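Local atomic coordinates of WbmS, polysaccharide deacetylase involved in O-antigen biosynthesis (Bordetella bronchiseptica, PDB entry 3HFT), a protein that probably removes acetyl groups from a sugar substrate as a zinc-dependent polysaccharide deacetylase during O-antigen biosynthesis. Residues 20-25 and 38-43; 127-132 and 147-152; 152-157 and 185-190; 175-180 and 203-208. All blocks are in the same frame, centred on the assembly; numbering follows the deposited sequence.

Contact 1: residues 20-25 and 38-43. With EDO (1,2-ethanediol), chain H.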
# COMPACT_ATOMS: atom_id res chain seq x y z
N LYS A 20 -8.15 13.48 22.29
CA LYS A 20 -7.10 12.85 21.52
C LYS A 20 -7.62 11.81 20.53
O LYS A 20 -7.02 11.60 19.49
CB LYS A 20 -6.08 12.22 22.46
CG LYS A 20 -4.67 12.55 22.05
CD LYS A 20 -3.69 11.84 22.94
CE LYS A 20 -2.40 12.60 23.04
NZ LYS A 20 -2.56 13.72 23.99
N PHE A 21 -8.71 11.15 20.88
CA PHE A 21 -9.23 10.02 20.12
C PHE A 21 -10.29 10.49 19.13
O PHE A 21 -11.20 11.26 19.49
CB PHE A 21 -9.82 8.97 21.05
CG PHE A 21 -8.81 8.27 21.91
CD1 PHE A 21 -8.09 7.19 21.43
CD2 PHE A 21 -8.57 8.68 23.21
CE1 PHE A 21 -7.16 6.53 22.23
CE2 PHE A 21 -7.65 8.02 24.02
CZ PHE A 21 -6.94 6.94 23.53
N ALA A 22 -10.19 10.01 17.91
CA ALA A 22 -11.10 10.42 16.87
C ALA A 22 -11.54 9.24 16.00
O ALA A 22 -11.03 8.13 16.13
CB ALA A 22 -10.44 11.52 16.03
N ARG A 23 -12.54 9.50 15.17
CA ARG A 23 -13.01 8.57 14.17
C ARG A 23 -12.30 8.83 12.84
O ARG A 23 -11.91 9.96 12.55
CB ARG A 23 -14.51 8.77 13.97
CG ARG A 23 -15.29 8.59 15.25
CD ARG A 23 -16.69 9.05 15.07
NE ARG A 23 -16.74 10.46 14.78
CZ ARG A 23 -17.32 11.39 15.52
NH1 ARG A 23 -17.96 11.09 16.64
NH2 ARG A 23 -17.28 12.64 15.11
N ILE A 24 -12.15 7.81 12.01
CA ILE A 24 -11.51 8.04 10.70
C ILE A 24 -12.23 9.15 9.91
O ILE A 24 -11.57 10.00 9.32
CB ILE A 24 -11.40 6.70 9.88
CG1 ILE A 24 -10.46 5.69 10.58
CG2 ILE A 24 -10.98 6.96 8.41
CD1 ILE A 24 -8.93 6.02 10.49
N SER A 25 -13.57 9.19 9.93
CA SER A 25 -14.28 10.23 9.17
C SER A 25 -14.13 11.63 9.74
O SER A 25 -14.63 12.60 9.14
CB SER A 25 -15.76 9.89 9.07
OG SER A 25 -16.28 9.64 10.36
N ARG A 38 -3.25 13.04 16.87
CA ARG A 38 -4.43 12.38 17.36
C ARG A 38 -4.31 10.89 17.17
O ARG A 38 -3.48 10.42 16.37
CB ARG A 38 -5.68 12.92 16.66
CG ARG A 38 -5.83 14.42 16.82
CD ARG A 38 -7.11 14.90 16.20
NE ARG A 38 -8.23 14.81 17.12
CZ ARG A 38 -9.52 14.96 16.79
NH1 ARG A 38 -9.89 15.21 15.52
NH2 ARG A 38 -10.45 14.87 17.75
N ILE A 39 -5.14 10.17 17.90
CA ILE A 39 -5.15 8.72 17.90
C ILE A 39 -6.47 8.24 17.31
O ILE A 39 -7.55 8.73 17.69
CB ILE A 39 -4.97 8.17 19.31
CG1 ILE A 39 -3.63 8.67 19.91
CG2 ILE A 39 -5.08 6.65 19.28
CD1 ILE A 39 -3.47 8.43 21.42
N PHE A 40 -6.37 7.34 16.35
CA PHE A 40 -7.54 6.73 15.71
C PHE A 40 -7.54 5.22 15.97
O PHE A 40 -6.78 4.46 15.35
CB PHE A 40 -7.52 6.99 14.21
CG PHE A 40 -7.57 8.45 13.84
CD1 PHE A 40 -6.46 9.25 13.97
CD2 PHE A 40 -8.75 9.04 13.42
CE1 PHE A 40 -6.50 10.60 13.66
CE2 PHE A 40 -8.79 10.38 13.09
CZ PHE A 40 -7.66 11.16 13.23
N LEU A 41 -8.34 4.78 16.95
CA LEU A 41 -8.44 3.36 17.25
C LEU A 41 -9.37 2.75 16.22
O LEU A 41 -10.50 3.25 15.99
CB LEU A 41 -9.01 3.14 18.65
CG LEU A 41 -8.17 3.63 19.84
CD1 LEU A 41 -8.97 3.48 21.16
CD2 LEU A 41 -6.86 2.89 19.91
N THR A 42 -8.90 1.70 15.56
CA THR A 42 -9.67 1.01 14.55
C THR A 42 -9.72 -0.48 14.88
O THR A 42 -8.75 -1.05 15.40
CB THR A 42 -9.13 1.27 13.11
OG1 THR A 42 -7.87 0.61 12.93
CG2 THR A 42 -9.00 2.79 12.80
N PHE A 43 -10.85 -1.09 14.56
CA PHE A 43 -11.10 -2.48 14.86
C PHE A 43 -11.56 -3.24 13.63
O PHE A 43 -12.58 -2.93 13.07
CB PHE A 43 -12.15 -2.55 15.97
CG PHE A 43 -11.68 -1.93 17.25
CD1 PHE A 43 -10.98 -2.69 18.17
CD2 PHE A 43 -11.88 -0.59 17.50
CE1 PHE A 43 -10.47 -2.11 19.31
CE2 PHE A 43 -11.40 0.01 18.63
CZ PHE A 43 -10.68 -0.74 19.54
C1 EDO H . -10.49 11.47 23.52
O1 EDO H . -11.35 12.22 22.67
C2 EDO H . -10.32 12.03 24.93
O2 EDO H . -8.90 12.12 25.19
O HOH W 1 -10.95 5.71 14.76
O HOH W 2 -10.11 6.58 18.29

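Contact 2: residues 127-132 and 147-152. With EDO (1,2-ethanediol), chain F.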
# COMPACT_ATOMS: atom_id res chain seq x y z
N HIS A 127 -9.79 -6.79 4.14
CA HIS A 127 -9.25 -7.94 4.83
C HIS A 127 -7.97 -8.33 4.10
O HIS A 127 -7.93 -8.32 2.85
CB HIS A 127 -10.20 -9.13 4.87
CG HIS A 127 -9.64 -10.27 5.65
ND1 HIS A 127 -9.29 -10.13 6.98
CD2 HIS A 127 -9.30 -11.53 5.30
CE1 HIS A 127 -8.80 -11.28 7.42
NE2 HIS A 127 -8.78 -12.14 6.42
N SER A 128 -6.92 -8.59 4.87
CA SER A 128 -5.58 -8.90 4.34
C SER A 128 -4.97 -7.78 3.49
O SER A 128 -4.02 -8.02 2.73
CB SER A 128 -5.57 -10.23 3.60
OG SER A 128 -5.86 -11.26 4.55
N LEU A 129 -5.53 -6.58 3.61
CA LEU A 129 -5.00 -5.39 2.95
C LEU A 129 -4.93 -5.58 1.45
O LEU A 129 -4.00 -5.11 0.78
CB LEU A 129 -3.64 -5.01 3.58
CG LEU A 129 -3.66 -4.75 5.09
CD1 LEU A 129 -2.31 -4.22 5.61
CD2 LEU A 129 -4.78 -3.77 5.48
N VAL A 130 -5.93 -6.28 0.92
CA VAL A 130 -6.02 -6.46 -0.51
C VAL A 130 -6.40 -5.12 -1.15
O VAL A 130 -7.43 -4.51 -0.82
CB VAL A 130 -7.05 -7.55 -0.94
CG1 VAL A 130 -7.07 -7.66 -2.49
CG2 VAL A 130 -6.79 -8.92 -0.28
N GLN A 131 -5.57 -4.64 -2.07
CA GLN A 131 -5.79 -3.33 -2.69
C GLN A 131 -5.17 -3.33 -4.08
O GLN A 131 -4.35 -4.21 -4.41
CB GLN A 131 -5.18 -2.24 -1.82
CG GLN A 131 -3.71 -2.45 -1.54
CD GLN A 131 -3.22 -1.68 -0.33
OE1 GLN A 131 -2.95 -0.48 -0.42
NE2 GLN A 131 -3.07 -2.38 0.81
N ALA A 132 -5.63 -2.38 -4.91
CA ALA A 132 -5.19 -2.22 -6.27
C ALA A 132 -5.78 -0.89 -6.74
O ALA A 132 -6.77 -0.40 -6.18
CB ALA A 132 -5.77 -3.38 -7.18
N ASP A 147 -9.66 5.44 2.54
CA ASP A 147 -8.99 4.15 2.41
C ASP A 147 -7.97 3.96 3.55
O ASP A 147 -7.13 4.82 3.78
CB ASP A 147 -8.32 4.02 1.05
CG ASP A 147 -7.47 2.78 0.95
OD1 ASP A 147 -6.28 2.85 1.38
OD2 ASP A 147 -8.00 1.75 0.47
N CYS A 148 -8.07 2.84 4.27
CA CYS A 148 -7.24 2.56 5.43
C CYS A 148 -6.37 1.33 5.21
O CYS A 148 -6.06 0.62 6.15
CB CYS A 148 -8.12 2.36 6.66
SG CYS A 148 -9.04 3.89 7.04
N ASN A 149 -5.91 1.14 3.97
CA ASN A 149 -5.17 -0.08 3.57
C ASN A 149 -3.63 -0.04 3.58
O ASN A 149 -3.00 -1.06 3.40
CB ASN A 149 -5.64 -0.48 2.17
CG ASN A 149 -6.96 -1.23 2.20
OD1 ASN A 149 -7.09 -2.18 2.94
ND2 ASN A 149 -7.91 -0.83 1.38
N ILE A 150 -3.05 1.14 3.77
CA ILE A 150 -1.57 1.29 3.82
C ILE A 150 -1.08 1.20 5.26
O ILE A 150 -1.46 2.03 6.11
CB ILE A 150 -1.11 2.66 3.27
CG1 ILE A 150 -1.45 2.83 1.77
CG2 ILE A 150 0.45 2.83 3.43
CD1 ILE A 150 -0.65 2.01 0.87
N LEU A 151 -0.22 0.22 5.52
CA LEU A 151 0.39 0.06 6.81
C LEU A 151 1.85 0.44 6.71
O LEU A 151 2.62 -0.22 6.05
CB LEU A 151 0.24 -1.37 7.31
CG LEU A 151 0.51 -1.69 8.80
CD1 LEU A 151 0.10 -3.15 9.10
CD2 LEU A 151 1.95 -1.44 9.29
N VAL A 152 2.23 1.55 7.34
CA VAL A 152 3.63 1.93 7.43
C VAL A 152 4.01 1.80 8.91
O VAL A 152 3.51 2.54 9.75
CB VAL A 152 3.86 3.40 6.96
CG1 VAL A 152 5.34 3.74 7.13
CG2 VAL A 152 3.38 3.58 5.50
C1 EDO F . -5.99 -6.93 7.81
O1 EDO F . -6.51 -8.24 7.48
C2 EDO F . -6.10 -6.76 9.33
O2 EDO F . -7.39 -7.22 9.83

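Contact 3: residues 152-157 and 185-190. With EDO (1,2-ethanediol), chain G.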
# COMPACT_ATOMS: atom_id res chain seq x y z
N VAL A 152 2.23 1.55 7.34
CA VAL A 152 3.63 1.93 7.43
C VAL A 152 4.01 1.80 8.91
O VAL A 152 3.51 2.54 9.75
CB VAL A 152 3.86 3.40 6.96
CG1 VAL A 152 5.34 3.74 7.13
CG2 VAL A 152 3.38 3.58 5.50
N PRO A 153 4.89 0.87 9.24
CA PRO A 153 5.20 0.63 10.65
C PRO A 153 5.71 1.85 11.41
O PRO A 153 6.49 2.64 10.88
CB PRO A 153 6.29 -0.45 10.60
CG PRO A 153 6.11 -1.11 9.27
CD PRO A 153 5.60 -0.05 8.34
N TRP A 154 5.26 1.98 12.64
CA TRP A 154 5.68 3.07 13.52
C TRP A 154 7.19 3.21 13.66
O TRP A 154 7.68 4.30 14.00
CB TRP A 154 5.07 2.88 14.93
CG TRP A 154 5.61 1.74 15.64
CD1 TRP A 154 5.13 0.46 15.64
CD2 TRP A 154 6.79 1.72 16.45
NE1 TRP A 154 5.93 -0.34 16.41
CE2 TRP A 154 6.97 0.40 16.90
CE3 TRP A 154 7.73 2.69 16.82
CZ2 TRP A 154 8.02 0.04 17.69
CZ3 TRP A 154 8.75 2.32 17.63
CH2 TRP A 154 8.90 1.00 18.05
N ASP A 155 7.92 2.12 13.44
CA ASP A 155 9.37 2.12 13.62
C ASP A 155 10.15 2.23 12.30
O ASP A 155 11.36 2.05 12.28
CB ASP A 155 9.84 0.91 14.44
CG ASP A 155 9.55 -0.42 13.77
OD1 ASP A 155 8.77 -0.45 12.81
OD2 ASP A 155 10.09 -1.45 14.25
N ALA A 156 9.46 2.54 11.22
CA ALA A 156 10.10 2.74 9.91
C ALA A 156 10.87 4.07 9.79
O ALA A 156 11.59 4.29 8.82
CB ALA A 156 9.01 2.60 8.77
N GLY A 157 10.67 4.98 10.74
CA GLY A 157 11.34 6.28 10.75
C GLY A 157 10.61 7.32 9.92
O GLY A 157 11.22 8.29 9.47
N TYR A 185 6.41 -8.76 14.24
CA TYR A 185 7.62 -7.95 14.35
C TYR A 185 8.29 -8.01 15.75
O TYR A 185 9.34 -7.40 15.96
CB TYR A 185 7.28 -6.50 14.06
CG TYR A 185 7.17 -6.08 12.61
CD1 TYR A 185 8.25 -6.20 11.73
CD2 TYR A 185 6.02 -5.41 12.16
CE1 TYR A 185 8.15 -5.73 10.41
CE2 TYR A 185 5.94 -4.93 10.84
CZ TYR A 185 7.01 -5.08 9.99
OH TYR A 185 6.93 -4.59 8.70
N ASP A 186 7.68 -8.70 16.70
CA ASP A 186 8.17 -8.73 18.08
C ASP A 186 8.21 -7.35 18.73
O ASP A 186 9.14 -7.04 19.46
CB ASP A 186 9.55 -9.39 18.14
CG ASP A 186 9.79 -10.09 19.45
OD1 ASP A 186 8.80 -10.34 20.19
OD2 ASP A 186 10.97 -10.36 19.75
N TRP A 187 7.21 -6.52 18.46
CA TRP A 187 7.04 -5.26 19.17
C TRP A 187 6.53 -5.54 20.58
O TRP A 187 5.90 -6.56 20.82
CB TRP A 187 6.04 -4.39 18.45
CG TRP A 187 6.52 -3.96 17.11
CD1 TRP A 187 7.81 -3.82 16.71
CD2 TRP A 187 5.71 -3.49 16.04
NE1 TRP A 187 7.86 -3.34 15.41
CE2 TRP A 187 6.58 -3.13 14.98
CE3 TRP A 187 4.34 -3.35 15.86
CZ2 TRP A 187 6.11 -2.65 13.78
CZ3 TRP A 187 3.89 -2.87 14.65
CH2 TRP A 187 4.76 -2.54 13.63
N GLU A 188 6.81 -4.62 21.50
CA GLU A 188 6.48 -4.80 22.92
C GLU A 188 5.03 -4.48 23.26
O GLU A 188 4.47 -3.50 22.74
CB GLU A 188 7.35 -3.89 23.75
CG GLU A 188 8.85 -4.10 23.57
CD GLU A 188 9.73 -3.13 24.40
OE1 GLU A 188 9.18 -2.34 25.21
OE2 GLU A 188 10.97 -3.16 24.21
N PHE A 189 4.44 -5.29 24.12
CA PHE A 189 3.09 -5.08 24.63
C PHE A 189 3.10 -4.44 26.00
O PHE A 189 2.06 -3.94 26.45
CB PHE A 189 2.28 -6.39 24.69
CG PHE A 189 1.93 -6.93 23.35
CD1 PHE A 189 0.93 -6.34 22.59
CD2 PHE A 189 2.62 -7.99 22.81
CE1 PHE A 189 0.63 -6.81 21.34
CE2 PHE A 189 2.32 -8.45 21.54
CZ PHE A 189 1.32 -7.87 20.83
N ASP A 190 4.27 -4.41 26.63
CA ASP A 190 4.43 -3.94 28.03
C ASP A 190 5.39 -2.77 28.22
O ASP A 190 6.03 -2.66 29.26
CB ASP A 190 4.92 -5.09 28.91
CG ASP A 190 6.26 -5.66 28.45
OD1 ASP A 190 6.72 -5.34 27.31
OD2 ASP A 190 6.85 -6.46 29.23
C1 EDO G . 9.58 -2.77 10.76
O1 EDO G . 9.98 -1.50 10.30
C2 EDO G . 10.69 -3.26 11.68
O2 EDO G . 10.19 -3.34 13.03

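Contact 4: residues 175-180 and 203-208. With EDO (1,2-ethanediol), chain F; EDO (1,2-ethanediol), chain D.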
# COMPACT_ATOMS: atom_id res chain seq x y z
N TYR A 175 -1.70 3.56 8.51
CA TYR A 175 -1.71 3.18 9.91
C TYR A 175 -0.42 2.52 10.30
O TYR A 175 0.32 2.03 9.44
CB TYR A 175 -2.93 2.33 10.26
CG TYR A 175 -3.02 0.90 9.79
CD1 TYR A 175 -3.41 0.59 8.49
CD2 TYR A 175 -2.83 -0.13 10.66
CE1 TYR A 175 -3.57 -0.71 8.07
CE2 TYR A 175 -3.02 -1.45 10.27
CZ TYR A 175 -3.39 -1.73 8.98
OH TYR A 175 -3.62 -3.04 8.59
N LEU A 176 -0.10 2.64 11.59
CA LEU A 176 1.27 2.38 12.03
C LEU A 176 1.48 1.27 13.08
O LEU A 176 2.62 0.94 13.43
CB LEU A 176 1.87 3.71 12.54
CG LEU A 176 1.18 4.57 13.62
CD1 LEU A 176 0.83 3.80 14.91
CD2 LEU A 176 2.03 5.84 13.92
N TRP A 177 0.40 0.67 13.55
CA TRP A 177 0.45 -0.38 14.55
C TRP A 177 -0.76 -1.30 14.41
O TRP A 177 -1.88 -0.83 14.12
CB TRP A 177 0.52 0.23 15.96
CG TRP A 177 0.90 -0.77 17.06
CD1 TRP A 177 2.12 -0.91 17.64
CD2 TRP A 177 0.02 -1.66 17.77
NE1 TRP A 177 2.08 -1.88 18.62
CE2 TRP A 177 0.80 -2.35 18.72
CE3 TRP A 177 -1.33 -1.99 17.64
CZ2 TRP A 177 0.27 -3.34 19.57
CZ3 TRP A 177 -1.87 -2.96 18.50
CH2 TRP A 177 -1.06 -3.63 19.43
N GLU A 178 -0.52 -2.60 14.58
CA GLU A 178 -1.58 -3.62 14.51
C GLU A 178 -1.17 -4.75 15.45
O GLU A 178 0.03 -5.11 15.56
CB GLU A 178 -1.79 -4.10 13.07
CG GLU A 178 -2.82 -5.21 12.89
CD GLU A 178 -3.03 -5.59 11.45
OE1 GLU A 178 -2.95 -4.69 10.57
OE2 GLU A 178 -3.28 -6.80 11.18
N ASP A 179 -2.15 -5.31 16.13
CA ASP A 179 -1.88 -6.33 17.16
C ASP A 179 -1.20 -7.57 16.64
O ASP A 179 -0.15 -7.98 17.21
CB ASP A 179 -3.11 -6.65 18.07
CG ASP A 179 -4.39 -7.00 17.32
OD1 ASP A 179 -4.34 -7.27 16.11
OD2 ASP A 179 -5.47 -7.00 17.96
N ASP A 180 -1.74 -8.21 15.62
CA ASP A 180 -1.09 -9.40 15.08
C ASP A 180 0.25 -9.07 14.42
O ASP A 180 1.21 -9.85 14.53
CB ASP A 180 -2.02 -10.23 14.18
CG ASP A 180 -2.66 -9.44 13.08
OD1 ASP A 180 -2.51 -8.21 13.00
OD2 ASP A 180 -3.40 -10.07 12.30
N ASN A 203 -1.89 8.95 13.99
CA ASN A 203 -1.67 7.70 14.72
C ASN A 203 -2.86 6.75 14.65
O ASN A 203 -3.80 6.85 15.46
CB ASN A 203 -1.38 8.02 16.19
CG ASN A 203 -0.18 8.93 16.36
OD1 ASN A 203 0.96 8.44 16.49
ND2 ASN A 203 -0.43 10.25 16.46
N VAL A 204 -2.87 5.86 13.66
CA VAL A 204 -3.96 4.92 13.48
C VAL A 204 -3.45 3.54 13.94
O VAL A 204 -2.36 3.09 13.53
CB VAL A 204 -4.47 4.89 12.02
CG1 VAL A 204 -5.70 3.98 11.91
CG2 VAL A 204 -4.76 6.30 11.49
N LEU A 205 -4.22 2.91 14.83
CA LEU A 205 -3.88 1.58 15.33
C LEU A 205 -5.01 0.64 14.96
O LEU A 205 -6.18 1.06 14.93
CB LEU A 205 -3.66 1.59 16.85
CG LEU A 205 -2.49 2.42 17.39
CD1 LEU A 205 -2.93 3.88 17.69
CD2 LEU A 205 -1.91 1.83 18.65
N ASP A 206 -4.67 -0.61 14.67
CA ASP A 206 -5.64 -1.63 14.29
C ASP A 206 -5.62 -2.80 15.28
O ASP A 206 -4.58 -3.47 15.45
CB ASP A 206 -5.30 -2.15 12.90
CG ASP A 206 -6.32 -3.14 12.35
OD1 ASP A 206 -7.41 -3.31 12.95
OD2 ASP A 206 -6.01 -3.70 11.26
N PHE A 207 -6.77 -3.04 15.91
CA PHE A 207 -6.95 -4.18 16.84
C PHE A 207 -8.01 -5.14 16.32
O PHE A 207 -8.95 -4.73 15.66
CB PHE A 207 -7.42 -3.70 18.21
CG PHE A 207 -6.39 -2.90 18.98
CD1 PHE A 207 -6.28 -1.54 18.83
CD2 PHE A 207 -5.57 -3.54 19.92
CE1 PHE A 207 -5.35 -0.81 19.59
CE2 PHE A 207 -4.63 -2.83 20.66
CZ PHE A 207 -4.52 -1.46 20.48
N HIS A 208 -7.87 -6.41 16.67
CA HIS A 208 -8.88 -7.43 16.40
C HIS A 208 -9.52 -7.86 17.72
O HIS A 208 -8.81 -8.13 18.69
CB HIS A 208 -8.26 -8.65 15.72
CG HIS A 208 -7.61 -8.33 14.42
ND1 HIS A 208 -6.31 -7.87 14.34
CD2 HIS A 208 -8.09 -8.35 13.16
CE1 HIS A 208 -6.01 -7.63 13.07
NE2 HIS A 208 -7.08 -7.90 12.33
C1 EDO F . -5.99 -6.93 7.81
O1 EDO F . -6.51 -8.24 7.48
C2 EDO F . -6.10 -6.76 9.33
O2 EDO F . -7.39 -7.22 9.83
C1 EDO D . -5.69 -12.78 12.89
O1 EDO D . -4.52 -12.33 13.56
C2 EDO D . -6.90 -11.96 13.35
O2 EDO D . -7.94 -11.98 12.35

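Contact 1: residues 20-25 and 38-43
Phe21 and Ile39 face each other across a single beta bridge, and the tight half of this contact is built round them. Ile39 N gives a nearly straight hydrogen bond to Lys20 O (2.8 Å, 177°), while Ile39 O receives Ala22 N at 2.9 Å and is also approached by the CA-H of Phe21. One residue of the strand thus ties down both peptide groups that flank Phe21. The Phe21 ring lies beside the Ile39 side chain, pointing the same way, with CE1 3.6 Å from Ile39 CG2; Leu41 CD1 reaches the same ring carbon. CG2 of Ile39 stands anti to the backbone N (its CG1 has chi1 -59°), which sets that methyl against the ring.

Strand 39-44 is the central strand of the five-stranded parallel sheet, and segment 20-25 is loop alongside its beginning. Helix 245-256 also meets the Phe21 ring.

Ala22 CB sits over the centre of one face of the Arg38 guanidinium, 3.6 Å from CZ, and touches Phe40 CE2. Arg38 is anchored through NH1 to Ser34 and through NH2 to Asn19.

Further along, the direct backbone pairing gives way to water. Two waters join Ala22 O to Leu41: one donates to Leu41 O at 2.8 Å, the other accepts from Leu41 N at 2.9 Å. Arg23 O lies at the edge of the Phe40 ring, 3.2 Å from CE2, and the Arg23 side chain turns away to a salt bridge with Asp26. At the Lys20 end an ethanediol is held by two weak hydrogen bonds, from Lys20 N and to Phe21 O.

Contact 2: residues 127-132 and 147-152
Leu129 and Asn149 bring the two backbones closest, with Leu129 CA 5.3 Å from Asn149 CA, and neither segment around them is regular helix or strand. Ser128 and Leu129 both take positive phi, turning the chain sharply just after His127; Asp147 OD1 accepts from Asn149 N to form an Asx turn.

The side-chain amide of Gln131 spans the gap. Its NE2 makes two hydrogen bonds at 2.9 Å, one back to Leu129 O (171°) and one across to Asn149 O (152°); both carbonyls are met from above their planes. Gln131 OE1 is taken by Arg172, which also forms a salt bridge with Asp147.

The loop after strand 123-124 carries His127, whose ND1 binds the zinc ion together with Asp46 and His92, as befits a polysaccharide deacetylase with an Asp-His-His site. Two residues after His127, Leu129 packs on Asn149, its side chain about 7 Å from the zinc ion. The pair lie antiparallel as they pass, Leu129 CD2 3.8 Å from Asn149 OD1, and CD1 approaches Leu151 CB. Asn149 ND2 is pinned to Asp147 OD2 at 2.7 Å, while OD1 receives Ser126 N. Gln131 and Ile150 each pack on their own counterparts in the second subunit.

Contact 3: residues 152-157 and 185-190
Trp154 drives the edge of its indole into the face of Trp187, and this edge-to-face pair carries the contact. The five-membered ring of Trp154 and the six-membered ring of Trp187 have centroids 4.1 Å apart, with the planes at 63°. Trp154 NE1 stands over the centre of the Trp187 ring system, 3.2 Å from CD2, and CD1 comes down beside it at 3.6 Å from Trp187 CH2. The N-H edge is therefore the part of Trp154 presented to the pi face. With CG of Trp154 between the backbone N and the carbonyl carbon (chi1 68°), the two side chains run in opposing directions past one another. On the other face of Trp187 lies CB of Tyr185, so the indole is sandwiched between a residue of each segment.

Pro153 works at a different border. Its CB meets the edge of the Trp187 ring at CZ2, 3.9 Å away, while CG approaches Tyr185 OH at 3.6 Å; the Pro153 and Tyr185 side chains cross at about a right angle. Tyr185 OH is hydrogen-bonded to Arg164 O of the second subunit. The Asp155 carboxylate is turned nearly perpendicular to the Trp187 ring (86°), on the exposed side, where an ethanediol donates from O1 to Asp155 OD1 at 3.0 Å.

A type I turn from Pro153 to Ala156 projects Trp154 and Asp155, and its partner segment begins where helix 179-185 ends in a Schellman motif at Asp186. Trp187 also packs on Val181 and Ala182 of that helix and meets Trp177 of strand 177-178, while Trp163 of the second subunit packs against Pro153 and Tyr185.

Contact 4: residues 175-180 and 203-208
Asp179 OD1 is gripped by His208 ND1 at 2.7 Å, through its syn lone pair and within the plane of the imidazole, and more weakly by Asp180 N. Asp179 OD2 takes His208 N at 2.8 Å in a nearly straight bond (175°). Carboxylate and ring are almost coplanar (22°), so one aspartate fixes both the backbone and the ring rotation of the histidine. With ND1 engaged by Asp179, NE2 donates to an ethanediol O2 at 2.6 Å; the side chain is about 4 Å from the zinc ion, and such a His-carboxylate pair is consistent with a role in the active site.

Glu178 and Asp206 extend side by side, OE1 3.3 Å from Asp206 OD2, two acceptors with no hydrogen bond between them. Tyr175 OH donates to Glu178 OE1 at 2.7 Å, and the tyrosine ring rests its CE2 on Asp206 CB. On the other face of the sheet Trp177 CZ3 lies over one face of the Phe207 ring, offset toward the rim, 3.5 Å from CE2, with planes at 42°.

Backbone bonds from Leu176 N to Val204 O, Asp206 N to Trp177 O and Asp179 N to Asp206 O join the segments in parallel. They pair edge strand 177-178 with strand 203-207 in a beta-alpha-beta unit crossing through helix 179-185; strand 39-44 flanks 203-207 on its other side, and helix 245-256 packs on Phe207 and Leu205.

In the fold
Strand 203-207 lies next to strand 39-44, so contacts 1 and 4 share one sheet, their centres about 11 Å apart; Thr42 OG1 probably bonds to Leu205 O at 2.7 Å. Contact 2 joins contact 4 through probable backbone bonds of Tyr175 with Ile150 and Val152, and Leu129 CD2 packs on Tyr175 OH. Contact 3 continues the chain of contact 2 through Val152, and its Trp187 meets Trp177 of contact 4. Contact 2 supplies His127 to the zinc site, which Asp46 and His92 complete; the His208 side chain of contact 4 is about 4 Å from the metal, while Thr42 in contact 1 is about 10 Å away. One ethanediol bridges Ser128 N and His208 NE2.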